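Local coordinates for protein endoglucanase E-5 (Thermobifida fusca, PDB 2CKS) that cleaves internal beta-1,4-glucosidic linkages in cellulose, lichenin and cereal beta-D-glucans, through this family 5 catalytic domain, at residues L178-I189 / Y214-F225. Numbering follows the deposited sequence.
Sequences LGVSEGSGPAEI and YLNALREASELF
Val180 sets one methyl, CG1, squarely over the face of the Tyr214 ring, 3.6 Å from its centroid and 11° off the normal. This CH-pi contact is part of a seam in the (beta/alpha)8 barrel of a family 5 glycoside hydrolase. The seam joins part of the connection between strands 168-170 and 199-206 to helix 212-224. No direct hydrogen bond crosses it. The other Val180 methyl, CG2, presses on Ala217 CB at 3.4 Å, a tight fit for two carbons. Val180 CG1 lies anti to the backbone N (chi1 174°), which sends the two methyls to different partners. Tyr214 also stacks on His210. With an alanine at Tyr214 the ring is gone, and Val180 CG1 would probably lose its aromatic cover and His210 its stacking partner. Pro186 lies against the next turns of the helix. Its CB meets Ala221 CB at 3.6 Å, and its CG sits near Ala217 O and Glu220 OE1. Leu178 CD1 reaches the same Ala221 methyl; Leu178 also touches Phe203 of strand 199-206. Farther along the same segment, the Phe225 ring lies between unlike groups. Ala221 O lies over the centre of one face, and Ile189 CG2 covers the opposite face, displaced from its centre. Pro186 O meets the ring edge in plane, 3.6 Å from Phe225 CE2. Tyr201 packs edge-to-face with this ring. A water bridges the two segments where Ala187 and Glu220 are exposed: it accepts from Ala187 N at 3.0 Å and donates to Glu220 OE2 at 2.9 Å.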
loop_
_atom_site.group_PDB
_atom_site.type_symbol
_atom_site.label_atom_id
_atom_site.label_comp_id
_atom_site.label_asym_id
_atom_site.label_seq_id
_atom_site.Cartn_x
_atom_site.Cartn_y
_atom_site.Cartn_z
ATOM N N LEU A 178 -8.762 10.606 0.069
ATOM C CA LEU A 178 -10.222 10.531 0.025
ATOM C C LEU A 178 -10.823 11.881 -0.379
ATOM O O LEU A 178 -11.943 12.218 0.014
ATOM C CB LEU A 178 -10.801 10.041 1.362
ATOM C CG LEU A 178 -10.419 8.611 1.778
ATOM C CD1 LEU A 178 -10.647 8.407 3.263
ATOM C CD2 LEU A 178 -11.193 7.585 0.977
ATOM N N GLY A 179 -10.071 12.646 -1.167
ATOM C CA GLY A 179 -10.499 13.960 -1.607
ATOM C C GLY A 179 -10.187 15.106 -0.660
ATOM O O GLY A 179 -10.365 16.251 -1.043
ATOM N N VAL A 180 -9.715 14.825 0.551
ATOM C CA VAL A 180 -9.556 15.876 1.568
ATOM C C VAL A 180 -8.605 16.996 1.111
ATOM O O VAL A 180 -8.880 18.178 1.321
ATOM C CB VAL A 180 -9.090 15.294 2.924
ATOM C CG1 VAL A 180 -8.790 16.406 3.930
ATOM C CG2 VAL A 180 -10.132 14.341 3.489
ATOM N N SER A 181 -7.504 16.619 0.473
ATOM C CA SER A 181 -6.491 17.583 0.051
ATOM C C SER A 181 -6.951 18.459 -1.117
ATOM O O SER A 181 -6.336 19.493 -1.394
ATOM C CB SER A 181 -5.200 16.862 -0.325
ATOM O OG SER A 181 -5.296 16.295 -1.615
ATOM N N GLU A 182 -8.027 18.053 -1.791
ATOM C CA GLU A 182 -8.581 18.817 -2.920
ATOM C C GLU A 182 -9.984 19.350 -2.597
ATOM O O GLU A 182 -10.810 19.547 -3.493
ATOM C CB GLU A 182 -8.552 17.964 -4.200
ATOM C CG GLU A 182 -7.123 17.728 -4.698
ATOM C CD GLU A 182 -7.017 16.897 -5.969
ATOM O OE1 GLU A 182 -8.060 16.452 -6.494
ATOM O OE2 GLU A 182 -5.865 16.691 -6.444
ATOM N N GLY A 183 -10.242 19.574 -1.308
ATOM C CA GLY A 183 -11.469 20.198 -0.835
ATOM C C GLY A 183 -12.734 19.360 -0.834
ATOM O O GLY A 183 -13.838 19.905 -0.809
ATOM N N SER A 184 -12.588 18.038 -0.851
ATOM C CA SER A 184 -13.725 17.120 -0.858
ATOM C C SER A 184 -13.608 16.097 0.274
ATOM O O SER A 184 -12.980 16.365 1.296
ATOM C CB SER A 184 -13.842 16.427 -2.221
ATOM O OG SER A 184 -15.103 15.784 -2.347
ATOM N N GLY A 185 -14.224 14.932 0.106
ATOM C CA GLY A 185 -14.213 13.913 1.140
ATOM C C GLY A 185 -14.765 12.592 0.645
ATOM O O GLY A 185 -15.142 12.478 -0.517
ATOM N N PRO A 186 -14.810 11.589 1.516
ATOM C CA PRO A 186 -15.239 10.243 1.111
ATOM C C PRO A 186 -16.703 10.110 0.695
ATOM O O PRO A 186 -17.045 9.143 0.021
ATOM C CB PRO A 186 -14.950 9.387 2.351
ATOM C CG PRO A 186 -14.846 10.348 3.485
ATOM C CD PRO A 186 -14.403 11.646 2.931
ATOM N N ALA A 187 -17.556 11.056 1.068
ATOM C CA ALA A 187 -18.952 11.000 0.640
ATOM C C ALA A 187 -19.074 10.984 -0.887
ATOM O O ALA A 187 -19.986 10.383 -1.435
ATOM C CB ALA A 187 -19.741 12.162 1.222
ATOM N N GLU A 188 -18.140 11.642 -1.569
ATOM C CA GLU A 188 -18.114 11.659 -3.026
ATOM C C GLU A 188 -17.991 10.251 -3.606
ATOM O O GLU A 188 -18.639 9.915 -4.590
ATOM C CB GLU A 188 -16.941 12.511 -3.482
ATOM C CG GLU A 188 -16.788 12.653 -4.971
ATOM C CD GLU A 188 -15.869 13.795 -5.334
ATOM O OE1 GLU A 188 -14.832 13.986 -4.641
ATOM O OE2 GLU A 188 -16.191 14.497 -6.313
ATOM N N ILE A 189 -17.156 9.430 -2.976
ATOM C CA ILE A 189 -16.975 8.040 -3.397
ATOM C C ILE A 189 -18.236 7.221 -3.144
ATOM O O ILE A 189 -18.683 6.461 -4.001
ATOM C CB ILE A 189 -15.769 7.407 -2.649
ATOM C CG1 ILE A 189 -14.473 8.130 -3.022
ATOM C CG2 ILE A 189 -15.671 5.897 -2.932
ATOM C CD1 ILE A 189 -13.335 7.923 -2.006
ATOM N N TYR A 214 -8.186 15.062 8.437
ATOM C CA TYR A 214 -7.813 13.822 7.759
ATOM C C TYR A 214 -8.249 12.601 8.577
ATOM O O TYR A 214 -8.778 11.636 8.024
ATOM C CB TYR A 214 -6.303 13.798 7.483
ATOM C CG TYR A 214 -5.894 14.683 6.334
ATOM C CD1 TYR A 214 -5.565 14.149 5.093
ATOM C CD2 TYR A 214 -5.828 16.056 6.490
ATOM C CE1 TYR A 214 -5.186 14.980 4.030
ATOM C CE2 TYR A 214 -5.445 16.888 5.446
ATOM C CZ TYR A 214 -5.133 16.344 4.221
ATOM O OH TYR A 214 -4.760 17.181 3.191
ATOM N N LEU A 215 -8.034 12.650 9.888
ATOM C CA LEU A 215 -8.467 11.581 10.789
ATOM C C LEU A 215 -9.986 11.395 10.719
ATOM O O LEU A 215 -10.478 10.276 10.630
ATOM C CB LEU A 215 -8.009 11.882 12.227
ATOM C CG LEU A 215 -8.283 10.828 13.299
ATOM C CD1 LEU A 215 -7.387 9.631 13.096
ATOM C CD2 LEU A 215 -8.071 11.420 14.689
ATOM N N ASN A 216 -10.720 12.498 10.750
ATOM C CA ASN A 216 -12.176 12.457 10.619
ATOM C C ASN A 216 -12.644 11.832 9.303
ATOM O O ASN A 216 -13.597 11.046 9.291
ATOM C CB ASN A 216 -12.779 13.862 10.768
ATOM C CG ASN A 216 -12.721 14.385 12.205
ATOM O OD1 ASN A 216 -12.533 13.629 13.141
ATOM N ND2 ASN A 216 -12.883 15.689 12.367
ATOM N N ALA A 217 -11.972 12.171 8.206
ATOM C CA ALA A 217 -12.317 11.628 6.894
ATOM C C ALA A 217 -12.105 10.123 6.841
ATOM O O ALA A 217 -12.876 9.414 6.207
ATOM C CB ALA A 217 -11.516 12.318 5.799
ATOM N N LEU A 218 -11.056 9.634 7.492
ATOM C CA LEU A 218 -10.805 8.200 7.549
ATOM C C LEU A 218 -11.909 7.476 8.330
ATOM O O LEU A 218 -12.394 6.430 7.903
ATOM C CB LEU A 218 -9.432 7.933 8.161
ATOM C CG LEU A 218 -9.015 6.471 8.298
ATOM C CD1 LEU A 218 -9.057 5.760 6.952
ATOM C CD2 LEU A 218 -7.630 6.413 8.892
ATOM N N ARG A 219 -12.304 8.042 9.467
ATOM C CA ARG A 219 -13.426 7.519 10.247
ATOM C C ARG A 219 -14.707 7.492 9.409
ATOM O O ARG A 219 -15.413 6.482 9.359
ATOM C CB ARG A 219 -13.660 8.381 11.494
ATOM C CG ARG A 219 -13.457 7.664 12.798
ATOM C CD ARG A 219 -13.911 8.443 14.029
ATOM N NE ARG A 219 -12.792 9.021 14.790
ATOM C CZ ARG A 219 -12.419 10.296 14.768
ATOM N NH1 ARG A 219 -13.060 11.178 14.027
ATOM N NH2 ARG A 219 -11.388 10.705 15.502
ATOM N N GLU A 220 -14.983 8.606 8.740
ATOM C CA GLU A 220 -16.159 8.738 7.888
ATOM C C GLU A 220 -16.176 7.687 6.774
ATOM O O GLU A 220 -17.178 7.027 6.549
ATOM C CB GLU A 220 -16.195 10.144 7.286
ATOM C CG GLU A 220 -17.416 10.434 6.439
ATOM C CD GLU A 220 -17.383 11.799 5.777
ATOM O OE1 GLU A 220 -16.375 12.538 5.927
ATOM O OE2 GLU A 220 -18.382 12.133 5.099
ATOM N N ALA A 221 -15.043 7.515 6.105
ATOM C CA ALA A 221 -14.957 6.597 4.981
ATOM C C ALA A 221 -15.217 5.173 5.436
ATOM O O ALA A 221 -15.881 4.406 4.740
ATOM C CB ALA A 221 -13.580 6.696 4.342
ATOM N N SER A 222 -14.699 4.827 6.612
ATOM C CA SER A 222 -14.776 3.456 7.098
ATOM C C SER A 222 -16.220 3.045 7.426
ATOM O O SER A 222 -16.516 1.856 7.491
ATOM C CB SER A 222 -13.846 3.253 8.297
ATOM O OG SER A 222 -14.349 3.892 9.451
ATOM N N GLU A 223 -17.114 4.022 7.615
ATOM C CA GLU A 223 -18.558 3.739 7.730
ATOM C C GLU A 223 -19.194 3.292 6.410
ATOM O O GLU A 223 -20.213 2.609 6.422
ATOM C CB GLU A 223 -19.347 4.972 8.182
ATOM C CG GLU A 223 -18.916 5.597 9.488
ATOM C CD GLU A 223 -19.150 4.707 10.691
ATOM O OE1 GLU A 223 -20.107 3.890 10.704
ATOM O OE2 GLU A 223 -18.369 4.842 11.652
ATOM N N LEU A 224 -18.610 3.710 5.284
ATOM C CA LEU A 224 -19.260 3.639 3.967
ATOM C C LEU A 224 -18.718 2.550 3.038
ATOM O O LEU A 224 -19.447 2.033 2.203
ATOM C CB LEU A 224 -19.122 4.987 3.249
ATOM C CG LEU A 224 -19.525 6.242 4.040
ATOM C CD1 LEU A 224 -19.013 7.506 3.395
ATOM C CD2 LEU A 224 -21.025 6.295 4.192
ATOM N N PHE A 225 -17.433 2.247 3.159
ATOM C CA PHE A 225 -16.771 1.312 2.245
ATOM C C PHE A 225 -15.446 0.857 2.853
ATOM O O PHE A 225 -14.985 1.463 3.818
ATOM C CB PHE A 225 -16.543 1.947 0.867
ATOM C CG PHE A 225 -15.985 3.343 0.914
ATOM C CD1 PHE A 225 -14.639 3.570 1.156
ATOM C CD2 PHE A 225 -16.814 4.443 0.680
ATOM C CE1 PHE A 225 -14.127 4.861 1.186
ATOM C CE2 PHE A 225 -16.311 5.731 0.719
ATOM C CZ PHE A 225 -14.962 5.943 0.960
HETATM O O HOH W 1 -17.314 13.516 2.765
#